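Side-chain contacts in bifunctional dTDP-4-dehydrorhamnose 3,5-epimerase/dTDP-4-dehydrorhamnose reductase (Arabidopsis thaliana, PDB 4QQR), which catalyses the 3,5-epimerization of dTDP-4-keto-6-deoxyglucose and the following NADPH-dependent 4-keto reduction that yields dTDP-beta-L-rhamnose: residues 182-185 and 186-189; 234-237 and 238-242; 285-289 and 290-294. All coordinates share one frame; numbering follows the deposited sequence.

Interaction 1 of 3, residues 182-185 and 186-189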
loop_
_atom_site.group_PDB
_atom_site.type_symbol
_atom_site.label_atom_id
_atom_site.label_comp_id
_atom_site.label_asym_id
_atom_site.label_seq_id
_atom_site.Cartn_x
_atom_site.Cartn_y
_atom_site.Cartn_z
ATOM N N THR A 182 -6.972 -19.230 -24.861
ATOM C CA THR A 182 -8.080 -18.817 -25.719
ATOM C C THR A 182 -8.090 -17.319 -26.057
ATOM O O THR A 182 -8.590 -16.941 -27.118
ATOM C CB THR A 182 -9.454 -19.253 -25.200
ATOM O OG1 THR A 182 -10.227 -18.095 -24.866
ATOM C CG2 THR A 182 -9.302 -20.165 -24.019
ATOM N N LYS A 183 -7.547 -16.482 -25.174
ATOM C CA LYS A 183 -7.304 -15.087 -25.514
ATOM C C LYS A 183 -6.467 -15.047 -26.778
ATOM O O LYS A 183 -6.921 -14.598 -27.828
ATOM C CB LYS A 183 -6.527 -14.369 -24.404
ATOM C CG LYS A 183 -7.327 -13.999 -23.163
ATOM C CD LYS A 183 -6.459 -13.218 -22.193
ATOM C CE LYS A 183 -7.249 -12.750 -20.996
ATOM N NZ LYS A 183 -6.429 -11.827 -20.150
ATOM N N ILE A 184 -5.239 -15.538 -26.650
ATOM C CA ILE A 184 -4.252 -15.553 -27.723
ATOM C C ILE A 184 -4.722 -16.288 -28.978
ATOM O O ILE A 184 -4.443 -15.856 -30.088
ATOM C CB ILE A 184 -2.946 -16.161 -27.211
ATOM C CG1 ILE A 184 -2.456 -15.326 -26.039
ATOM C CG2 ILE A 184 -1.897 -16.201 -28.285
ATOM C CD1 ILE A 184 -2.436 -13.856 -26.340
ATOM N N ALA A 185 -5.446 -17.386 -28.805
ATOM C CA ALA A 185 -6.010 -18.107 -29.946
ATOM C C ALA A 185 -7.120 -17.316 -30.650
ATOM O O ALA A 185 -7.450 -17.584 -31.811
ATOM C CB ALA A 185 -6.534 -19.481 -29.517
ATOM N N ARG A 186 -7.705 -16.355 -29.940
ATOM C CA ARG A 186 -8.818 -15.589 -30.489
ATOM C C ARG A 186 -8.341 -14.265 -31.060
ATOM O O ARG A 186 -9.121 -13.513 -31.642
ATOM C CB ARG A 186 -9.906 -15.352 -29.435
ATOM C CG ARG A 186 -11.197 -16.119 -29.697
ATOM C CD ARG A 186 -11.505 -17.118 -28.585
ATOM N NE ARG A 186 -12.340 -16.553 -27.521
ATOM C CZ ARG A 186 -13.296 -17.230 -26.885
ATOM N NH1 ARG A 186 -13.541 -18.492 -27.209
ATOM N NH2 ARG A 186 -14.013 -16.647 -25.927
ATOM N N TYR A 187 -7.057 -13.985 -30.912
ATOM C CA TYR A 187 -6.527 -12.722 -31.397
ATOM C C TYR A 187 -6.040 -12.829 -32.834
ATOM O O TYR A 187 -5.894 -13.930 -33.372
ATOM C CB TYR A 187 -5.449 -12.200 -30.446
ATOM C CG TYR A 187 -6.031 -11.944 -29.066
ATOM C CD1 TYR A 187 -7.393 -11.665 -28.917
ATOM C CD2 TYR A 187 -5.240 -12.002 -27.919
ATOM C CE1 TYR A 187 -7.946 -11.445 -27.678
ATOM C CE2 TYR A 187 -5.796 -11.773 -26.660
ATOM C CZ TYR A 187 -7.147 -11.499 -26.553
ATOM O OH TYR A 187 -7.715 -11.274 -25.321
ATOM N N GLU A 188 -5.820 -11.677 -33.457
ATOM C CA GLU A 188 -5.462 -11.606 -34.876
ATOM C C GLU A 188 -3.957 -11.819 -35.057
ATOM O O GLU A 188 -3.514 -12.830 -35.626
ATOM C CB GLU A 188 -5.895 -10.245 -35.449
ATOM C CG GLU A 188 -6.149 -9.154 -34.376
ATOM C CD GLU A 188 -4.990 -8.159 -34.213
ATOM O OE1 GLU A 188 -4.717 -7.397 -35.169
ATOM O OE2 GLU A 188 -4.361 -8.124 -33.127
ATOM N N LYS A 189 -3.186 -10.845 -34.572
ATOM C CA LYS A 189 -1.753 -10.983 -34.410
ATOM C C LYS A 189 -1.455 -11.269 -32.939
ATOM O O LYS A 189 -2.363 -11.275 -32.093
ATOM C CB LYS A 189 -1.033 -9.709 -34.857
ATOM C CG LYS A 189 -1.434 -9.247 -36.237
ATOM C CD LYS A 189 -0.312 -8.491 -36.924
ATOM C CE LYS A 189 -0.672 -8.162 -38.364
ATOM N NZ LYS A 189 -1.742 -7.133 -38.416
#
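Tyr187 holds its CG anti to its own carbonyl carbon and beside its backbone N (chi1 -62°), which lays the ring back against Lys183 and Ile184. One ring face lies over the Lys183 carbonyl. Lys183 C sits 3.3 Å above the plane of the Tyr187 ring, offset toward the rim. The two side chains run alongside each other in the same direction, and Tyr187 OH comes 3.4 Å from Lys183 CB. The Ile184 and Tyr187 side chains meet at a slant, with Ile184 CD1 3.7 Å from Tyr187 CD2. Arg186 bends at chi2 and chi3, and this brings its guanidinium back beside Thr182. Thr182 OG1 stands over the centre of one guanidinium face, 3.7 Å from Arg186 NE. The backbone joins these residues too. Arg186 N donates to Lys183 O at 2.9 Å, from above the carbonyl plane. Tyr187 N makes a weak bond of 3.3 Å to Ile184 O. Ile184 and Ala185 also pack on helix 229-239, and Lys183 touches Arg73. Both backbone bonds span three residues, the 3-10-type spacing often found where an alpha-helix runs out, here at the C-terminal end of helix 180-186.

Interaction 2 of 3, residues 234-237 and 238-242; sequences EMYR and DYIDP
Arg237 and the next residue, Asp238, lie side by side and point the same way. From the start of the Arg237 chain, CB lies 3.1 Å from Asp238 N. Its CG is anti to the backbone N (chi1 177°) and stands 3.7 Å from Asp241 O. CD passes near the carboxylate, and the bend at chi3 turns the guanidinium side-on to it. Arg237 NE then bonds Asp238 OD1 at 2.6 Å, meeting it from above the carboxylate plane. Arg237 NH2 reaches Asp238 OD2 at 3.3 Å, on the syn side and nearly straight (174°). Two nitrogens of this salt bridge thus grip one oxygen each. The carboxylate sits at the edge of the guanidinium, the two planes only 21° apart. Glu234 CA lies over one face of the guanidinium. With an alanine in place of Arg237, the Asp238 carboxylate would probably be left without this mate and freer to turn. On another side of the helix, Ile240 CG1 makes a CH-pi contact over one face of the Tyr236 ring, 3.4 Å from its centroid. The same ring meets Phe244 edge-to-face. Met235 O lies at the edge of the Tyr239 ring. In the backbone, Tyr236 O takes two N-H groups from opposite faces of its plane, Ile240 N at 2.7 Å and Asp241 N at 3.2 Å. An alpha-type bond and a wider pi-type bond thus share one acceptor, and the arrangement is that of a helix C-terminus, here the end of helix 229-239.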
loop_
_atom_site.group_PDB
_atom_site.type_symbol
_atom_site.label_atom_id
_atom_site.label_comp_id
_atom_site.label_asym_id
_atom_site.label_seq_id
_atom_site.Cartn_x
_atom_site.Cartn_y
_atom_site.Cartn_z
ATOM N N GLU A 234 1.132 -23.049 -31.874
ATOM C CA GLU A 234 1.500 -24.237 -32.644
ATOM C C GLU A 234 0.870 -25.468 -32.008
ATOM O O GLU A 234 0.327 -26.321 -32.703
ATOM C CB GLU A 234 3.022 -24.414 -32.714
ATOM C CG GLU A 234 3.755 -23.392 -33.552
ATOM C CD GLU A 234 5.166 -23.168 -33.058
ATOM O OE1 GLU A 234 5.829 -22.229 -33.547
ATOM O OE2 GLU A 234 5.618 -23.924 -32.164
ATOM N N MET A 235 0.934 -25.550 -30.684
ATOM C CA MET A 235 0.276 -26.632 -29.961
ATOM C C MET A 235 -1.242 -26.576 -30.081
ATOM O O MET A 235 -1.908 -27.607 -30.121
ATOM C CB MET A 235 0.673 -26.625 -28.488
ATOM C CG MET A 235 2.151 -26.819 -28.265
ATOM S SD MET A 235 2.507 -26.942 -26.509
ATOM C CE MET A 235 4.290 -27.034 -26.549
ATOM N N TYR A 236 -1.794 -25.375 -30.135
ATOM C CA TYR A 236 -3.222 -25.231 -30.367
ATOM C C TYR A 236 -3.577 -25.871 -31.701
ATOM O O TYR A 236 -4.527 -26.655 -31.804
ATOM C CB TYR A 236 -3.612 -23.750 -30.388
ATOM C CG TYR A 236 -5.104 -23.540 -30.412
ATOM C CD1 TYR A 236 -5.861 -23.714 -29.258
ATOM C CD2 TYR A 236 -5.762 -23.184 -31.587
ATOM C CE1 TYR A 236 -7.220 -23.530 -29.265
ATOM C CE2 TYR A 236 -7.137 -23.002 -31.606
ATOM C CZ TYR A 236 -7.857 -23.172 -30.438
ATOM O OH TYR A 236 -9.225 -23.003 -30.435
ATOM N N ARG A 237 -2.777 -25.529 -32.710
ATOM C CA ARG A 237 -2.973 -25.962 -34.085
ATOM C C ARG A 237 -2.911 -27.468 -34.239
ATOM O O ARG A 237 -3.781 -28.053 -34.874
ATOM C CB ARG A 237 -1.945 -25.297 -35.004
ATOM C CG ARG A 237 -2.027 -25.745 -36.453
ATOM C CD ARG A 237 -0.691 -25.523 -37.159
ATOM N NE ARG A 237 0.408 -26.130 -36.411
ATOM C CZ ARG A 237 1.667 -25.701 -36.445
ATOM N NH1 ARG A 237 1.995 -24.655 -37.193
ATOM N NH2 ARG A 237 2.602 -26.318 -35.725
ATOM N N ASP A 238 -1.898 -28.107 -33.666
ATOM C CA ASP A 238 -1.717 -29.536 -33.925
ATOM C C ASP A 238 -2.618 -30.370 -33.049
ATOM O O ASP A 238 -2.862 -31.548 -33.329
ATOM C CB ASP A 238 -0.263 -29.989 -33.728
ATOM C CG ASP A 238 0.727 -29.171 -34.524
ATOM O OD1 ASP A 238 0.356 -28.644 -35.595
ATOM O OD2 ASP A 238 1.877 -29.050 -34.049
ATOM N N TYR A 239 -3.107 -29.771 -31.976
ATOM C CA TYR A 239 -3.949 -30.530 -31.070
ATOM C C TYR A 239 -5.433 -30.271 -31.279
ATOM O O TYR A 239 -6.230 -31.211 -31.296
ATOM C CB TYR A 239 -3.551 -30.312 -29.610
ATOM C CG TYR A 239 -2.303 -31.066 -29.198
ATOM C CD1 TYR A 239 -1.044 -30.509 -29.378
ATOM C CD2 TYR A 239 -2.384 -32.332 -28.626
ATOM C CE1 TYR A 239 0.100 -31.191 -28.999
ATOM C CE2 TYR A 239 -1.242 -33.019 -28.241
ATOM C CZ TYR A 239 -0.004 -32.442 -28.432
ATOM O OH TYR A 239 1.141 -33.105 -28.061
ATOM N N ILE A 240 -5.820 -29.015 -31.450
ATOM C CA ILE A 240 -7.246 -28.743 -31.489
ATOM C C ILE A 240 -7.767 -28.331 -32.878
ATOM O O ILE A 240 -8.797 -28.830 -33.328
ATOM C CB ILE A 240 -7.709 -27.791 -30.321
ATOM C CG1 ILE A 240 -8.032 -26.388 -30.831
ATOM C CG2 ILE A 240 -6.699 -27.781 -29.163
ATOM C CD1 ILE A 240 -9.531 -26.141 -31.110
ATOM N N ASP A 241 -7.061 -27.445 -33.569
ATOM C CA ASP A 241 -7.524 -27.031 -34.884
ATOM C C ASP A 241 -6.360 -26.898 -35.863
ATOM O O ASP A 241 -5.666 -25.879 -35.868
ATOM C CB ASP A 241 -8.309 -25.719 -34.780
ATOM C CG ASP A 241 -8.961 -25.321 -36.096
ATOM O OD1 ASP A 241 -9.619 -26.186 -36.723
ATOM O OD2 ASP A 241 -8.801 -24.148 -36.509
ATOM N N PRO A 242 -6.140 -27.943 -36.689
ATOM C CA PRO A 242 -5.050 -27.980 -37.681
ATOM C C PRO A 242 -5.182 -26.880 -38.732
ATOM O O PRO A 242 -4.188 -26.489 -39.363
ATOM C CB PRO A 242 -5.200 -29.367 -38.311
ATOM C CG PRO A 242 -5.869 -30.189 -37.250
ATOM C CD PRO A 242 -6.841 -29.239 -36.602
#

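Interaction 3 of 3, residues 285-289 and 290-294; sequences SLIKF and VFEPN
A wider, pi-type turn near the C-terminal end of helix 282-291 joins Leu286 to Val290 and Phe291. Leu286 O accepts two N-H groups. Val290 N binds it at 2.9 Å with the usual alpha-helical spacing. Phe291 N binds it at 3.0 Å and more directly (164°), one residue further on. Glu292 N repeats the wide spacing by bonding Ile287 O at 2.9 Å, in the carbonyl plane. Phe291 keeps CG anti to its carbonyl carbon (chi1 -66°), which points the ring along Leu286 and in the same direction. Phe291 CE2 lies 4.0 Å from Leu286 CD2 and equally near Leu286 CB. Ile287 and Glu292 cross at an angle. The CG2 branch of Ile287, anti to its backbone N, is the one that touches: it meets Glu292 OE2 at 3.4 Å. This aliphatic branch lies against the carboxylate end of Glu292. Lys288 and Glu292 carry opposite charges, but Lys288 NZ is 6.6 Å from Glu292 OE1, too far for a salt bridge. Pro293 has no N-H to continue the helix bonds. Its ring rests instead against the last turn, with CG 3.5 Å from Phe289 O. Outside these residues, Ser285 OG is hydrogen-bonded to Glu202 OE1 of helix 200-212, and Asn294 ND2 to Ser172 O. Ile287, Phe291 and Glu292 lie against helix 229-239 through Met235 and Tyr239. Val290 and Phe291 reach Ile181 of helix 180-186, which places this helix end against two neighbouring helices.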
loop_
_atom_site.group_PDB
_atom_site.type_symbol
_atom_site.label_atom_id
_atom_site.label_comp_id
_atom_site.label_asym_id
_atom_site.label_seq_id
_atom_site.Cartn_x
_atom_site.Cartn_y
_atom_site.Cartn_z
ATOM N N SER A 285 3.622 -29.779 -19.050
ATOM C CA SER A 285 2.400 -29.555 -18.273
ATOM C C SER A 285 1.257 -29.118 -19.180
ATOM O O SER A 285 0.118 -29.560 -19.012
ATOM C CB SER A 285 2.637 -28.519 -17.170
ATOM O OG SER A 285 1.503 -28.360 -16.340
ATOM N N LEU A 286 1.567 -28.244 -20.135
ATOM C CA LEU A 286 0.633 -27.903 -21.207
ATOM C C LEU A 286 0.142 -29.145 -21.964
ATOM O O LEU A 286 -1.068 -29.328 -22.123
ATOM C CB LEU A 286 1.265 -26.912 -22.189
ATOM C CG LEU A 286 1.310 -25.451 -21.751
ATOM C CD1 LEU A 286 2.309 -24.683 -22.576
ATOM C CD2 LEU A 286 -0.069 -24.843 -21.882
ATOM N N ILE A 287 1.070 -29.986 -22.428
ATOM C CA ILE A 287 0.698 -31.203 -23.153
ATOM C C ILE A 287 -0.225 -32.106 -22.339
ATOM O O ILE A 287 -1.285 -32.521 -22.809
ATOM C CB ILE A 287 1.938 -32.044 -23.599
ATOM C CG1 ILE A 287 2.700 -31.345 -24.729
ATOM C CG2 ILE A 287 1.511 -33.432 -24.034
ATOM C CD1 ILE A 287 1.795 -30.761 -25.804
ATOM N N LYS A 288 0.189 -32.392 -21.111
ATOM C CA LYS A 288 -0.470 -33.386 -20.285
ATOM C C LYS A 288 -1.800 -32.912 -19.705
ATOM O O LYS A 288 -2.750 -33.693 -19.600
ATOM C CB LYS A 288 0.468 -33.833 -19.162
ATOM C CG LYS A 288 -0.240 -34.548 -18.034
ATOM C CD LYS A 288 0.699 -34.883 -16.895
ATOM C CE LYS A 288 0.010 -35.815 -15.902
ATOM N NZ LYS A 288 -0.563 -37.019 -16.603
ATOM N N PHE A 289 -1.880 -31.638 -19.340
ATOM C CA PHE A 289 -3.057 -31.150 -18.626
ATOM C C PHE A 289 -4.024 -30.414 -19.514
ATOM O O PHE A 289 -5.222 -30.347 -19.212
ATOM C CB PHE A 289 -2.663 -30.231 -17.469
ATOM C CG PHE A 289 -1.997 -30.937 -16.335
ATOM C CD1 PHE A 289 -2.758 -31.561 -15.355
ATOM C CD2 PHE A 289 -0.614 -30.981 -16.247
ATOM C CE1 PHE A 289 -2.146 -32.211 -14.308
ATOM C CE2 PHE A 289 0.005 -31.627 -15.203
ATOM C CZ PHE A 289 -0.752 -32.242 -14.231
ATOM N N VAL A 290 -3.510 -29.842 -20.597
ATOM C CA VAL A 290 -4.332 -28.948 -21.402
ATOM C C VAL A 290 -4.662 -29.519 -22.775
ATOM O O VAL A 290 -5.832 -29.700 -23.101
ATOM C CB VAL A 290 -3.712 -27.535 -21.510
ATOM C CG1 VAL A 290 -4.587 -26.638 -22.362
ATOM C CG2 VAL A 290 -3.534 -26.942 -20.114
ATOM N N PHE A 291 -3.634 -29.832 -23.557
ATOM C CA PHE A 291 -3.820 -30.212 -24.958
ATOM C C PHE A 291 -4.224 -31.679 -25.231
ATOM O O PHE A 291 -5.144 -31.926 -26.013
ATOM C CB PHE A 291 -2.588 -29.820 -25.770
ATOM C CG PHE A 291 -2.381 -28.330 -25.870
ATOM C CD1 PHE A 291 -3.288 -27.538 -26.559
ATOM C CD2 PHE A 291 -1.275 -27.722 -25.288
ATOM C CE1 PHE A 291 -3.097 -26.166 -26.659
ATOM C CE2 PHE A 291 -1.083 -26.348 -25.392
ATOM C CZ PHE A 291 -2.000 -25.572 -26.073
ATOM N N GLU A 292 -3.545 -32.643 -24.610
ATOM C CA GLU A 292 -3.899 -34.058 -24.797
ATOM C C GLU A 292 -5.331 -34.453 -24.385
ATOM O O GLU A 292 -5.976 -35.224 -25.096
ATOM C CB GLU A 292 -2.879 -34.999 -24.146
ATOM C CG GLU A 292 -1.674 -35.284 -25.013
ATOM C CD GLU A 292 -0.672 -36.194 -24.324
ATOM O OE1 GLU A 292 -0.933 -36.564 -23.157
ATOM O OE2 GLU A 292 0.375 -36.533 -24.936
ATOM N N PRO A 293 -5.838 -33.939 -23.244
ATOM C CA PRO A 293 -7.235 -34.293 -22.949
ATOM C C PRO A 293 -8.225 -33.356 -23.650
ATOM O O PRO A 293 -9.361 -33.191 -23.209
ATOM C CB PRO A 293 -7.325 -34.132 -21.428
ATOM C CG PRO A 293 -6.327 -33.054 -21.114
ATOM C CD PRO A 293 -5.210 -33.194 -22.136
ATOM N N ASN A 294 -7.783 -32.745 -24.741
ATOM C CA ASN A 294 -8.659 -31.936 -25.566
ATOM C C ASN A 294 -8.535 -32.244 -27.072
ATOM O O ASN A 294 -8.982 -31.452 -27.902
ATOM C CB ASN A 294 -8.418 -30.449 -25.285
ATOM C CG ASN A 294 -9.334 -29.906 -24.204
ATOM O OD1 ASN A 294 -10.123 -30.643 -23.615
ATOM N ND2 ASN A 294 -9.234 -28.613 -23.937
#

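The three contacts lie at the ends of three helices, with interaction 2 in the middle. Its centre is 13 Å from that of interaction 1 and 11 Å from that of interaction 3. Ala185 CB of interaction 1 lies 4.0 Å from Tyr236 CZ of interaction 2. Met235 CB of interaction 2 lies 3.6 Å from Phe291 CE2 of interaction 3. Interactions 1 and 3 do not touch, their nearest atoms being about 8 Å apart. The Lys183 side chain of interaction 1 is about 7 Å from a bound zinc ion and about 7 Å from the side chain of Trp23, which by similarity binds NADPH. The Val290 side chain of interaction 3 is about 9 Å from that of Trp23. Interaction 2 lies away from the known sites.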